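Local coordinates for protein Protease/Reverse transcriptase/ribonuclease H (Eastern chimpanzee simian foamy virus, PDB 7KSF) that probably processes the viral polyprotein as an aspartic protease and makes DNA as a reverse transcriptase, with an RNase H domain in the same chain, at residues A[141-152]-A[254-265]; A[151-161]-A[216-224]. The protein carries 1 engineered substitution. All blocks are in the same frame, centred on the assembly; numbering follows the deposited sequence.

Contact 1: residues A[141-152]-A[254-265]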
loop_
_atom_site.group_PDB
_atom_site.type_symbol
_atom_site.label_atom_id
_atom_site.label_comp_id
_atom_site.label_asym_id
_atom_site.label_seq_id
_atom_site.Cartn_x
_atom_site.Cartn_y
_atom_site.Cartn_z
ATOM N N VAL A 141 6.770 -19.213 7.261
ATOM C CA VAL A 141 7.089 -19.379 5.851
ATOM C C VAL A 141 6.718 -20.793 5.425
ATOM O O VAL A 141 6.583 -21.701 6.248
ATOM C CB VAL A 141 8.576 -19.104 5.538
ATOM C CG1 VAL A 141 8.978 -17.729 6.031
ATOM C CG2 VAL A 141 9.454 -20.177 6.160
ATOM N N GLY A 142 6.563 -20.971 4.116
ATOM C CA GLY A 142 6.199 -22.253 3.544
ATOM C C GLY A 142 7.350 -22.875 2.777
ATOM O O GLY A 142 8.249 -22.174 2.306
ATOM N N HIS A 143 7.324 -24.199 2.658
ATOM C CA HIS A 143 8.316 -24.926 1.881
ATOM C C HIS A 143 7.804 -25.152 0.466
ATOM O O HIS A 143 6.635 -25.491 0.261
ATOM C CB HIS A 143 8.653 -26.268 2.537
ATOM C CG HIS A 143 9.671 -27.070 1.786
ATOM N ND1 HIS A 143 10.971 -26.646 1.612
ATOM C CD2 HIS A 143 9.579 -28.269 1.164
ATOM C CE1 HIS A 143 11.636 -27.551 0.914
ATOM N NE2 HIS A 143 10.814 -28.545 0.628
ATOM N N ARG A 144 8.689 -24.964 -0.504
ATOM C CA ARG A 144 8.363 -25.097 -1.921
ATOM C C ARG A 144 9.129 -26.288 -2.485
ATOM O O ARG A 144 10.355 -26.236 -2.617
ATOM C CB ARG A 144 8.709 -23.809 -2.667
ATOM C CG ARG A 144 8.332 -23.828 -4.127
ATOM C CD ARG A 144 6.831 -23.824 -4.305
ATOM N NE ARG A 144 6.470 -23.754 -5.715
ATOM C CZ ARG A 144 6.430 -24.807 -6.525
ATOM N NH1 ARG A 144 6.728 -26.012 -6.059
ATOM N NH2 ARG A 144 6.094 -24.657 -7.796
ATOM N N LYS A 145 8.406 -27.359 -2.819
ATOM C CA LYS A 145 9.013 -28.575 -3.360
ATOM C C LYS A 145 9.487 -28.301 -4.786
ATOM O O LYS A 145 8.845 -28.661 -5.774
ATOM C CB LYS A 145 8.028 -29.737 -3.314
ATOM C CG LYS A 145 7.622 -30.165 -1.913
ATOM C CD LYS A 145 6.618 -31.306 -1.960
ATOM C CE LYS A 145 6.221 -31.755 -0.562
ATOM N NZ LYS A 145 5.184 -32.826 -0.587
ATOM N N ILE A 146 10.650 -27.653 -4.883
ATOM C CA ILE A 146 11.228 -27.267 -6.164
ATOM C C ILE A 146 12.725 -27.544 -6.122
ATOM O O ILE A 146 13.330 -27.661 -5.055
ATOM C CB ILE A 146 10.953 -25.779 -6.492
ATOM C CG1 ILE A 146 11.159 -25.495 -7.982
ATOM C CG2 ILE A 146 11.831 -24.873 -5.642
ATOM C CD1 ILE A 146 10.980 -24.038 -8.357
ATOM N N ARG A 147 13.315 -27.678 -7.306
ATOM C CA ARG A 147 14.754 -27.867 -7.412
ATOM C C ARG A 147 15.467 -26.656 -6.824
ATOM O O ARG A 147 15.220 -25.525 -7.275
ATOM C CB ARG A 147 15.167 -28.075 -8.867
ATOM C CG ARG A 147 14.663 -29.375 -9.472
ATOM C CD ARG A 147 15.312 -29.646 -10.821
ATOM N NE ARG A 147 14.871 -30.912 -11.402
ATOM C CZ ARG A 147 15.492 -32.076 -11.221
ATOM N NH1 ARG A 147 16.582 -32.141 -10.473
ATOM N NH2 ARG A 147 15.017 -33.177 -11.790
ATOM N N PRO A 148 16.330 -26.833 -5.823
ATOM C CA PRO A 148 16.968 -25.678 -5.182
ATOM C C PRO A 148 17.770 -24.844 -6.169
ATOM O O PRO A 148 18.382 -25.362 -7.105
ATOM C CB PRO A 148 17.873 -26.317 -4.123
ATOM C CG PRO A 148 17.238 -27.638 -3.837
ATOM C CD PRO A 148 16.671 -28.097 -5.150
ATOM N N HIS A 149 17.763 -23.535 -5.941
ATOM C CA HIS A 149 18.419 -22.593 -6.835
ATOM C C HIS A 149 19.914 -22.513 -6.557
ATOM O O HIS A 149 20.368 -22.680 -5.422
ATOM C CB HIS A 149 17.801 -21.200 -6.695
ATOM C CG HIS A 149 16.349 -21.137 -7.057
ATOM N ND1 HIS A 149 15.878 -20.371 -8.099
ATOM C CD2 HIS A 149 15.266 -21.738 -6.512
ATOM C CE1 HIS A 149 14.566 -20.503 -8.185
ATOM N NE2 HIS A 149 14.169 -21.330 -7.233
ATOM N N ASN A 150 20.677 -22.248 -7.610
ATOM C CA ASN A 150 22.107 -21.988 -7.513
ATOM C C ASN A 150 22.333 -20.510 -7.795
ATOM O O ASN A 150 22.086 -20.042 -8.912
ATOM C CB ASN A 150 22.898 -22.857 -8.490
ATOM C CG ASN A 150 24.396 -22.765 -8.269
ATOM O OD1 ASN A 150 24.961 -23.497 -7.459
ATOM N ND2 ASN A 150 25.048 -21.861 -8.995
ATOM N N ILE A 151 22.780 -19.778 -6.780
ATOM C CA ILE A 151 23.022 -18.350 -6.899
ATOM C C ILE A 151 24.513 -18.032 -6.821
ATOM O O ILE A 151 24.893 -16.899 -6.531
ATOM C CB ILE A 151 22.231 -17.559 -5.843
ATOM C CG1 ILE A 151 22.702 -17.934 -4.438
ATOM C CG2 ILE A 151 20.748 -17.832 -5.983
ATOM C CD1 ILE A 151 22.064 -17.109 -3.340
ATOM N N ALA A 152 25.366 -19.024 -7.071
ATOM C CA ALA A 152 26.814 -18.831 -6.999
ATOM C C ALA A 152 27.404 -18.522 -8.370
ATOM O O ALA A 152 28.409 -19.104 -8.775
ATOM C CB ALA A 152 27.474 -20.060 -6.388
ATOM N N TRP A 254 11.383 -16.364 0.736
ATOM C CA TRP A 254 11.752 -17.256 1.828
ATOM C C TRP A 254 11.225 -18.673 1.631
ATOM O O TRP A 254 11.527 -19.544 2.452
ATOM C CB TRP A 254 11.253 -16.704 3.163
ATOM C CG TRP A 254 11.996 -15.487 3.625
ATOM C CD1 TRP A 254 13.173 -15.009 3.127
ATOM C CD2 TRP A 254 11.611 -14.587 4.673
ATOM N NE1 TRP A 254 13.545 -13.870 3.797
ATOM C CE2 TRP A 254 12.602 -13.591 4.753
ATOM C CE3 TRP A 254 10.524 -14.530 5.551
ATOM C CZ2 TRP A 254 12.540 -12.548 5.676
ATOM C CZ3 TRP A 254 10.465 -13.497 6.466
ATOM C CH2 TRP A 254 11.466 -12.519 6.521
ATOM N N ALA A 255 10.455 -18.933 0.578
ATOM C CA ALA A 255 9.978 -20.287 0.327
ATOM C C ALA A 255 10.874 -21.058 -0.633
ATOM O O ALA A 255 10.893 -22.292 -0.588
ATOM C CB ALA A 255 8.548 -20.259 -0.223
ATOM N N HIS A 256 11.613 -20.361 -1.491
ATOM C CA HIS A 256 12.489 -21.009 -2.460
ATOM C C HIS A 256 13.827 -21.326 -1.816
ATOM O O HIS A 256 14.557 -20.396 -1.447
ATOM C CB HIS A 256 12.698 -20.121 -3.671
ATOM C CG HIS A 256 11.503 -20.034 -4.567
ATOM N ND1 HIS A 256 10.306 -19.486 -4.156
ATOM C CD2 HIS A 256 11.321 -20.413 -5.855
ATOM C CE1 HIS A 256 9.438 -19.539 -5.152
ATOM N NE2 HIS A 256 10.031 -20.094 -6.194
ATOM N N PRO A 257 14.197 -22.594 -1.664
ATOM C CA PRO A 257 15.505 -22.918 -1.090
ATOM C C PRO A 257 16.620 -22.795 -2.115
ATOM O O PRO A 257 16.422 -22.985 -3.316
ATOM C CB PRO A 257 15.331 -24.370 -0.632
ATOM C CG PRO A 257 14.344 -24.934 -1.593
ATOM C CD PRO A 257 13.405 -23.803 -1.952
ATOM N N ILE A 258 17.803 -22.460 -1.617
ATOM C CA ILE A 258 18.987 -22.362 -2.444
ATOM C C ILE A 258 19.849 -23.596 -2.221
ATOM O O ILE A 258 19.673 -24.341 -1.258
ATOM C CB ILE A 258 19.780 -21.063 -2.171
ATOM C CG1 ILE A 258 20.474 -21.137 -0.812
ATOM C CG2 ILE A 258 18.861 -19.860 -2.231
ATOM C CD1 ILE A 258 21.321 -19.927 -0.499
ATOM N N THR A 259 20.801 -23.820 -3.125
ATOM C CA THR A 259 21.643 -25.001 -3.058
ATOM C C THR A 259 22.588 -24.920 -1.858
ATOM O O THR A 259 23.022 -23.835 -1.470
ATOM C CB THR A 259 22.447 -25.161 -4.346
ATOM O OG1 THR A 259 23.263 -26.338 -4.259
ATOM C CG2 THR A 259 23.338 -23.955 -4.575
ATOM N N PRO A 260 22.733 -26.209 -1.294
ATOM C CA PRO A 260 23.621 -26.203 -0.118
ATOM C C PRO A 260 24.979 -25.573 -0.378
ATOM O O PRO A 260 25.606 -25.065 0.559
ATOM C CB PRO A 260 23.737 -27.693 0.228
ATOM C CG PRO A 260 22.463 -28.292 -0.291
ATOM C CD PRO A 260 22.180 -27.549 -1.562
ATOM N N GLU A 261 25.455 -25.581 -1.625
ATOM C CA GLU A 261 26.736 -24.954 -1.925
ATOM C C GLU A 261 26.667 -23.435 -1.800
ATOM O O GLU A 261 27.676 -22.799 -1.477
ATOM C CB GLU A 261 27.198 -25.353 -3.327
ATOM C CG GLU A 261 28.589 -24.854 -3.690
ATOM C CD GLU A 261 29.035 -25.328 -5.059
ATOM O OE1 GLU A 261 28.256 -26.038 -5.727
ATOM O OE2 GLU A 261 30.169 -24.988 -5.466
ATOM N N SER A 262 25.498 -22.840 -2.044
ATOM C CA SER A 262 25.349 -21.388 -2.064
ATOM C C SER A 262 25.049 -20.789 -0.698
ATOM O O SER A 262 24.815 -19.576 -0.614
ATOM C CB SER A 262 24.242 -20.981 -3.039
ATOM O OG SER A 262 24.609 -21.241 -4.379
ATOM N N TYR A 263 25.031 -21.597 0.364
ATOM C CA TYR A 263 24.688 -21.070 1.682
ATOM C C TYR A 263 25.693 -20.024 2.146
ATOM O O TYR A 263 25.314 -19.026 2.773
ATOM C CB TYR A 263 24.595 -22.207 2.698
ATOM C CG TYR A 263 23.406 -23.130 2.520
ATOM C CD1 TYR A 263 22.384 -22.824 1.629
ATOM C CD2 TYR A 263 23.300 -24.304 3.257
ATOM C CE1 TYR A 263 21.298 -23.664 1.469
ATOM C CE2 TYR A 263 22.216 -25.148 3.105
ATOM C CZ TYR A 263 21.219 -24.825 2.208
ATOM O OH TYR A 263 20.138 -25.665 2.055
ATOM N N TRP A 264 26.979 -20.224 1.838
ATOM C CA TRP A 264 28.022 -19.322 2.317
ATOM C C TRP A 264 27.890 -17.914 1.747
ATOM O O TRP A 264 28.362 -16.959 2.376
ATOM C CB TRP A 264 29.401 -19.889 1.971
ATOM C CG TRP A 264 29.721 -19.835 0.507
ATOM C CD1 TRP A 264 29.498 -20.807 -0.417
ATOM C CD2 TRP A 264 30.323 -18.744 -0.197
ATOM N NE1 TRP A 264 29.921 -20.391 -1.659
ATOM C CE2 TRP A 264 30.431 -19.125 -1.548
ATOM C CE3 TRP A 264 30.778 -17.479 0.184
ATOM C CZ2 TRP A 264 30.977 -18.290 -2.517
ATOM C CZ3 TRP A 264 31.320 -16.650 -0.776
ATOM C CH2 TRP A 264 31.416 -17.060 -2.112
ATOM N N LEU A 265 27.271 -17.766 0.577
ATOM C CA LEU A 265 27.212 -16.459 -0.071
ATOM C C LEU A 265 26.339 -15.482 0.708
ATOM O O LEU A 265 26.649 -14.289 0.787
ATOM C CB LEU A 265 26.692 -16.612 -1.500
ATOM C CG LEU A 265 26.688 -15.337 -2.341
ATOM C CD1 LEU A 265 28.108 -14.823 -2.512
ATOM C CD2 LEU A 265 26.033 -15.580 -3.688
#
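Centred on His149 and Ile258, this is a loop-to-loop pairing with a single parallel beta bridge, in which the irregular chain ahead of helix 171-184 lies along the loop joining strands 243-249 and 268-270 of the reverse transcriptase. The two CA atoms are 4.4 Å apart, and the bonding follows the parallel scheme: His149 N reaches Pro257 O at 3.0 Å, nearly straight (165°) and on a lone pair in the carbonyl plane, while Thr259 N returns to His149 O, tilted somewhat from that plane. Both polar groups of His149's backbone are thus used by one strip of chain.

The His149 ring, with CG anti to the carbonyl carbon (chi1 -62°), crosses His256 obliquely. Its NE2 lies 3.3 Å from His256 CD2, in the plane of the second ring and at its edge, and the ring planes make 62° with centroids 5.3 Å apart. Beyond the bridge, Ser262 OG accepts a weak bond of 3.4 Å from Ile151 N, and Ile151 CD1 meets Ile258 CD1 at 4.1 Å. At the other end Val141 CG1 approaches Trp254 CE3 to 3.6 Å at the edge of the indole, the side chains crossing at about a right angle. Trp254 also meets the ring of Trp277.

Helix 287-299 closes one flank, where Asp294 splits its carboxylate between partners from both segments: OD2 forms a salt bridge with Arg144 NH2, and OD1 takes a weak bond from His256 NE2. Direct polar fixation is therefore concentrated in the two bridge bonds, with apolar contacts extending it at both ends, and the shared carboxylate ties both segments to the helix; with Arg144 also close by, the charge of His256 stays open.

Contact 2: residues A[151-161]-A[216-224]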
loop_
_atom_site.group_PDB
_atom_site.type_symbol
_atom_site.label_atom_id
_atom_site.label_comp_id
_atom_site.label_asym_id
_atom_site.label_seq_id
_atom_site.Cartn_x
_atom_site.Cartn_y
_atom_site.Cartn_z
ATOM N N ILE A 151 22.780 -19.778 -6.780
ATOM C CA ILE A 151 23.022 -18.350 -6.899
ATOM C C ILE A 151 24.513 -18.032 -6.821
ATOM O O ILE A 151 24.893 -16.899 -6.531
ATOM C CB ILE A 151 22.231 -17.559 -5.843
ATOM C CG1 ILE A 151 22.702 -17.934 -4.438
ATOM C CG2 ILE A 151 20.748 -17.832 -5.983
ATOM C CD1 ILE A 151 22.064 -17.109 -3.340
ATOM N N ALA A 152 25.366 -19.024 -7.071
ATOM C CA ALA A 152 26.814 -18.831 -6.999
ATOM C C ALA A 152 27.404 -18.522 -8.370
ATOM O O ALA A 152 28.409 -19.104 -8.775
ATOM C CB ALA A 152 27.474 -20.060 -6.388
ATOM N N THR A 153 26.765 -17.607 -9.093
ATOM C CA THR A 153 27.239 -17.174 -10.399
ATOM C C THR A 153 28.266 -16.063 -10.238
ATOM O O THR A 153 28.102 -15.162 -9.407
ATOM C CB THR A 153 26.075 -16.685 -11.267
ATOM O OG1 THR A 153 25.415 -15.593 -10.613
ATOM C CG2 THR A 153 25.075 -17.809 -11.499
ATOM N N GLY A 154 29.329 -16.136 -11.035
ATOM C CA GLY A 154 30.422 -15.189 -10.945
ATOM C C GLY A 154 31.639 -15.809 -10.294
ATOM O O GLY A 154 31.546 -16.366 -9.196
ATOM N N ASP A 155 32.791 -15.720 -10.962
ATOM C CA ASP A 155 33.994 -16.369 -10.452
ATOM C C ASP A 155 34.693 -15.538 -9.382
ATOM O O ASP A 155 35.360 -16.101 -8.508
ATOM C CB ASP A 155 34.957 -16.666 -11.605
ATOM C CG ASP A 155 36.124 -17.539 -11.181
ATOM O OD1 ASP A 155 35.959 -18.345 -10.241
ATOM O OD2 ASP A 155 37.208 -17.422 -11.792
ATOM N N TYR A 156 34.551 -14.211 -9.428
ATOM C CA TYR A 156 35.226 -13.339 -8.478
ATOM C C TYR A 156 34.278 -12.999 -7.340
ATOM O O TYR A 156 33.362 -12.186 -7.538
ATOM C CB TYR A 156 35.707 -12.064 -9.170
ATOM C CG TYR A 156 36.568 -12.311 -10.390
ATOM C CD1 TYR A 156 36.007 -12.384 -11.656
ATOM C CD2 TYR A 156 37.944 -12.469 -10.273
ATOM C CE1 TYR A 156 36.787 -12.610 -12.774
ATOM C CE2 TYR A 156 38.736 -12.696 -11.383
ATOM C CZ TYR A 156 38.150 -12.765 -12.632
ATOM O OH TYR A 156 38.932 -12.992 -13.740
ATOM N N PRO A 157 34.451 -13.566 -6.152
ATOM C CA PRO A 157 33.501 -13.324 -5.062
ATOM C C PRO A 157 33.684 -11.937 -4.472
ATOM O O PRO A 157 34.749 -11.322 -4.625
ATOM C CB PRO A 157 33.859 -14.413 -4.042
ATOM C CG PRO A 157 35.302 -14.665 -4.274
ATOM C CD PRO A 157 35.528 -14.488 -5.751
ATOM N N PRO A 158 32.670 -11.415 -3.792
ATOM C CA PRO A 158 32.778 -10.090 -3.174
ATOM C C PRO A 158 33.527 -10.163 -1.847
ATOM O O PRO A 158 33.885 -11.232 -1.358
ATOM C CB PRO A 158 31.320 -9.683 -2.975
ATOM C CG PRO A 158 30.622 -10.974 -2.750
ATOM C CD PRO A 158 31.319 -11.982 -3.634
ATOM N N ARG A 159 33.754 -8.968 -1.249
ATOM C CA ARG A 159 34.520 -8.892 -0.014
ATOM C C ARG A 159 33.603 -8.809 1.197
ATOM O O ARG A 159 32.581 -8.112 1.159
ATOM C CB ARG A 159 35.456 -7.678 -0.030
ATOM C CG ARG A 159 34.782 -6.349 -0.348
ATOM C CD ARG A 159 35.778 -5.193 -0.294
ATOM N NE ARG A 159 36.837 -5.313 -1.294
ATOM C CZ ARG A 159 36.823 -4.706 -2.477
ATOM N NH1 ARG A 159 35.802 -3.928 -2.817
ATOM N NH2 ARG A 159 37.830 -4.875 -3.325
ATOM N N PRO A 160 33.944 -9.514 2.274
ATOM C CA PRO A 160 33.097 -9.490 3.472
ATOM C C PRO A 160 33.055 -8.110 4.109
ATOM O O PRO A 160 34.074 -7.427 4.233
ATOM C CB PRO A 160 33.761 -10.516 4.398
ATOM C CG PRO A 160 35.163 -10.645 3.889
ATOM C CD PRO A 160 35.088 -10.430 2.414
ATOM N N GLN A 161 31.857 -7.710 4.518
ATOM C CA GLN A 161 31.658 -6.425 5.169
ATOM C C GLN A 161 31.703 -6.594 6.680
ATOM O O GLN A 161 31.136 -7.543 7.228
ATOM C CB GLN A 161 30.324 -5.810 4.751
ATOM C CG GLN A 161 30.310 -5.266 3.336
ATOM C CD GLN A 161 31.090 -3.971 3.209
ATOM O OE1 GLN A 161 31.189 -3.197 4.164
ATOM N NE2 GLN A 161 31.650 -3.733 2.030
ATOM N N GLU A 216 26.507 -5.198 -2.132
ATOM C CA GLU A 216 27.883 -5.620 -2.352
ATOM C C GLU A 216 27.947 -6.958 -3.077
ATOM O O GLU A 216 28.855 -7.188 -3.882
ATOM C CB GLU A 216 28.632 -5.697 -1.019
ATOM C CG GLU A 216 28.867 -4.343 -0.381
ATOM C CD GLU A 216 29.697 -3.430 -1.261
ATOM O OE1 GLU A 216 30.618 -3.930 -1.942
ATOM O OE2 GLU A 216 29.423 -2.210 -1.280
ATOM N N VAL A 217 26.995 -7.850 -2.799
ATOM C CA VAL A 217 26.965 -9.129 -3.498
ATOM C C VAL A 217 26.350 -8.976 -4.884
ATOM O O VAL A 217 26.729 -9.691 -5.818
ATOM C CB VAL A 217 26.210 -10.172 -2.658
ATOM C CG1 VAL A 217 26.367 -11.557 -3.259
ATOM C CG2 VAL A 217 26.702 -10.153 -1.222
ATOM N N ASN A 218 25.408 -8.041 -5.049
ATOM C CA ASN A 218 24.718 -7.905 -6.326
ATOM C C ASN A 218 25.640 -7.384 -7.423
ATOM O O ASN A 218 25.460 -7.734 -8.595
ATOM C CB ASN A 218 23.503 -6.992 -6.162
ATOM C CG ASN A 218 22.537 -7.493 -5.105
ATOM O OD1 ASN A 218 22.518 -8.679 -4.778
ATOM N ND2 ASN A 218 21.734 -6.586 -4.558
ATOM N N LYS A 219 26.623 -6.547 -7.072
ATOM C CA LYS A 219 27.613 -6.112 -8.052
ATOM C C LYS A 219 28.452 -7.278 -8.565
ATOM O O LYS A 219 29.002 -7.195 -9.668
ATOM C CB LYS A 219 28.524 -5.042 -7.446
ATOM C CG LYS A 219 29.577 -5.601 -6.501
ATOM C CD LYS A 219 30.388 -4.495 -5.843
ATOM C CE LYS A 219 31.442 -5.074 -4.910
ATOM N NZ LYS A 219 32.192 -4.009 -4.190
ATOM N N THR A 220 28.553 -8.356 -7.785
ATOM C CA THR A 220 29.305 -9.534 -8.203
ATOM C C THR A 220 28.460 -10.445 -9.084
ATOM O O THR A 220 28.890 -10.847 -10.170
ATOM C CB THR A 220 29.799 -10.298 -6.975
ATOM O OG1 THR A 220 30.873 -9.577 -6.356
ATOM C CG2 THR A 220 30.276 -11.688 -7.364
ATOM N N ILE A 221 27.257 -10.771 -8.600
ATOM C CA ILE A 221 26.319 -11.666 -9.341
ATOM C C ILE A 221 25.835 -10.945 -10.608
ATOM O O ILE A 221 25.251 -9.853 -10.476
ATOM C CB ILE A 221 25.141 -12.091 -8.442
ATOM C CG1 ILE A 221 25.506 -13.282 -7.552
ATOM C CG2 ILE A 221 23.898 -12.368 -9.276
ATOM C CD1 ILE A 221 26.643 -13.008 -6.598
ATOM N N PRO A 222 26.056 -11.506 -11.818
ATOM C CA PRO A 222 25.611 -10.870 -13.060
ATOM C C PRO A 222 24.123 -11.148 -13.320
ATOM O O PRO A 222 23.612 -12.120 -12.792
ATOM C CB PRO A 222 26.470 -11.577 -14.118
ATOM C CG PRO A 222 26.663 -12.967 -13.556
ATOM C CD PRO A 222 26.749 -12.775 -12.057
ATOM N N LEU A 223 23.476 -10.295 -14.120
ATOM C CA LEU A 223 22.033 -10.460 -14.444
ATOM C C LEU A 223 21.872 -11.578 -15.481
ATOM O O LEU A 223 21.846 -11.264 -16.688
ATOM C CB LEU A 223 21.486 -9.131 -14.976
ATOM C CG LEU A 223 20.897 -8.194 -13.922
ATOM C CD1 LEU A 223 20.026 -7.130 -14.571
ATOM C CD2 LEU A 223 20.102 -8.977 -12.888
ATOM N N THR A 224 21.773 -12.827 -15.015
ATOM C CA THR A 224 21.616 -13.997 -15.922
ATOM C C THR A 224 20.371 -14.794 -15.517
ATOM O O THR A 224 20.534 -15.907 -14.979
ATOM C CB THR A 224 22.875 -14.875 -15.914
ATOM O OG1 THR A 224 22.819 -15.716 -14.761
ATOM C CG2 THR A 224 24.155 -14.071 -15.900
#
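The two backbones run in opposite senses, with Gly154 nearest Ile221 (CA atoms 5.6 Å apart) and Pro158 nearest Val217 (5.9 Å), yet no bridge joins them. Gly154 has a positive phi (106°), a conformation suited to a residue without a side chain; a CB here would point at Thr220 O and crowd the carbonyl O of Thr153.

Pro158 carries the middle of the contact: its CB lies 3.4 Å from Thr220 OG1, the two side chains crossing at about a right angle, while CG faces Val217 CG2 at 4.3 Å. With OG1 anti to the carbonyl carbon (chi1 -73°), Thr220 turns its hydroxyl to Pro158 and its methyl CG2 to Tyr156 O. On the far flank Thr153 OG1 lies 3.4 Å from Pro222 CD. The partner is the end of the short helix 215-218, where Val217 O accepts from both Thr220 N and Ile221 N; its sequence resembles the conserved fingers segment of retroviral reverse transcriptases, so the proline-rich chain probably lies against the fingers.

At the exposed end, Lys219 extends beyond CG to form a salt bridge with Glu216, its NZ meeting OE1 at 2.7 Å nearly along the C-O axis. Arg159 NH1 stands 3.9 Å from Lys219 NZ, both near that carboxylate, which probably offsets their like charges. Gln161 NE2 packs on Glu216 CG at 3.7 Å, amide and carboxylate planes 47° apart.

Contacts 1 and 2 are consecutive stations of one chain: they share Ile151 and Ala152, where residues 141-161 pass from the 254-265 loop to the end of helix 215-218. Their centres are about 16 Å apart, and Leu265 links them, CD1 lying 3.8 Å from Val217 CG1 and CD2 3.9 Å from Ile221 CD1. Trp264 CH2 adds a second seam, 4.1 Å from Pro157 CB. Contact 1 is the more buried and bears the bridge hydrogen bonds, whereas contact 2 lies at the surface and relies on packing. Neither touches the calcium ion at Gly596 and Glu642, which belongs to the RNase H domain.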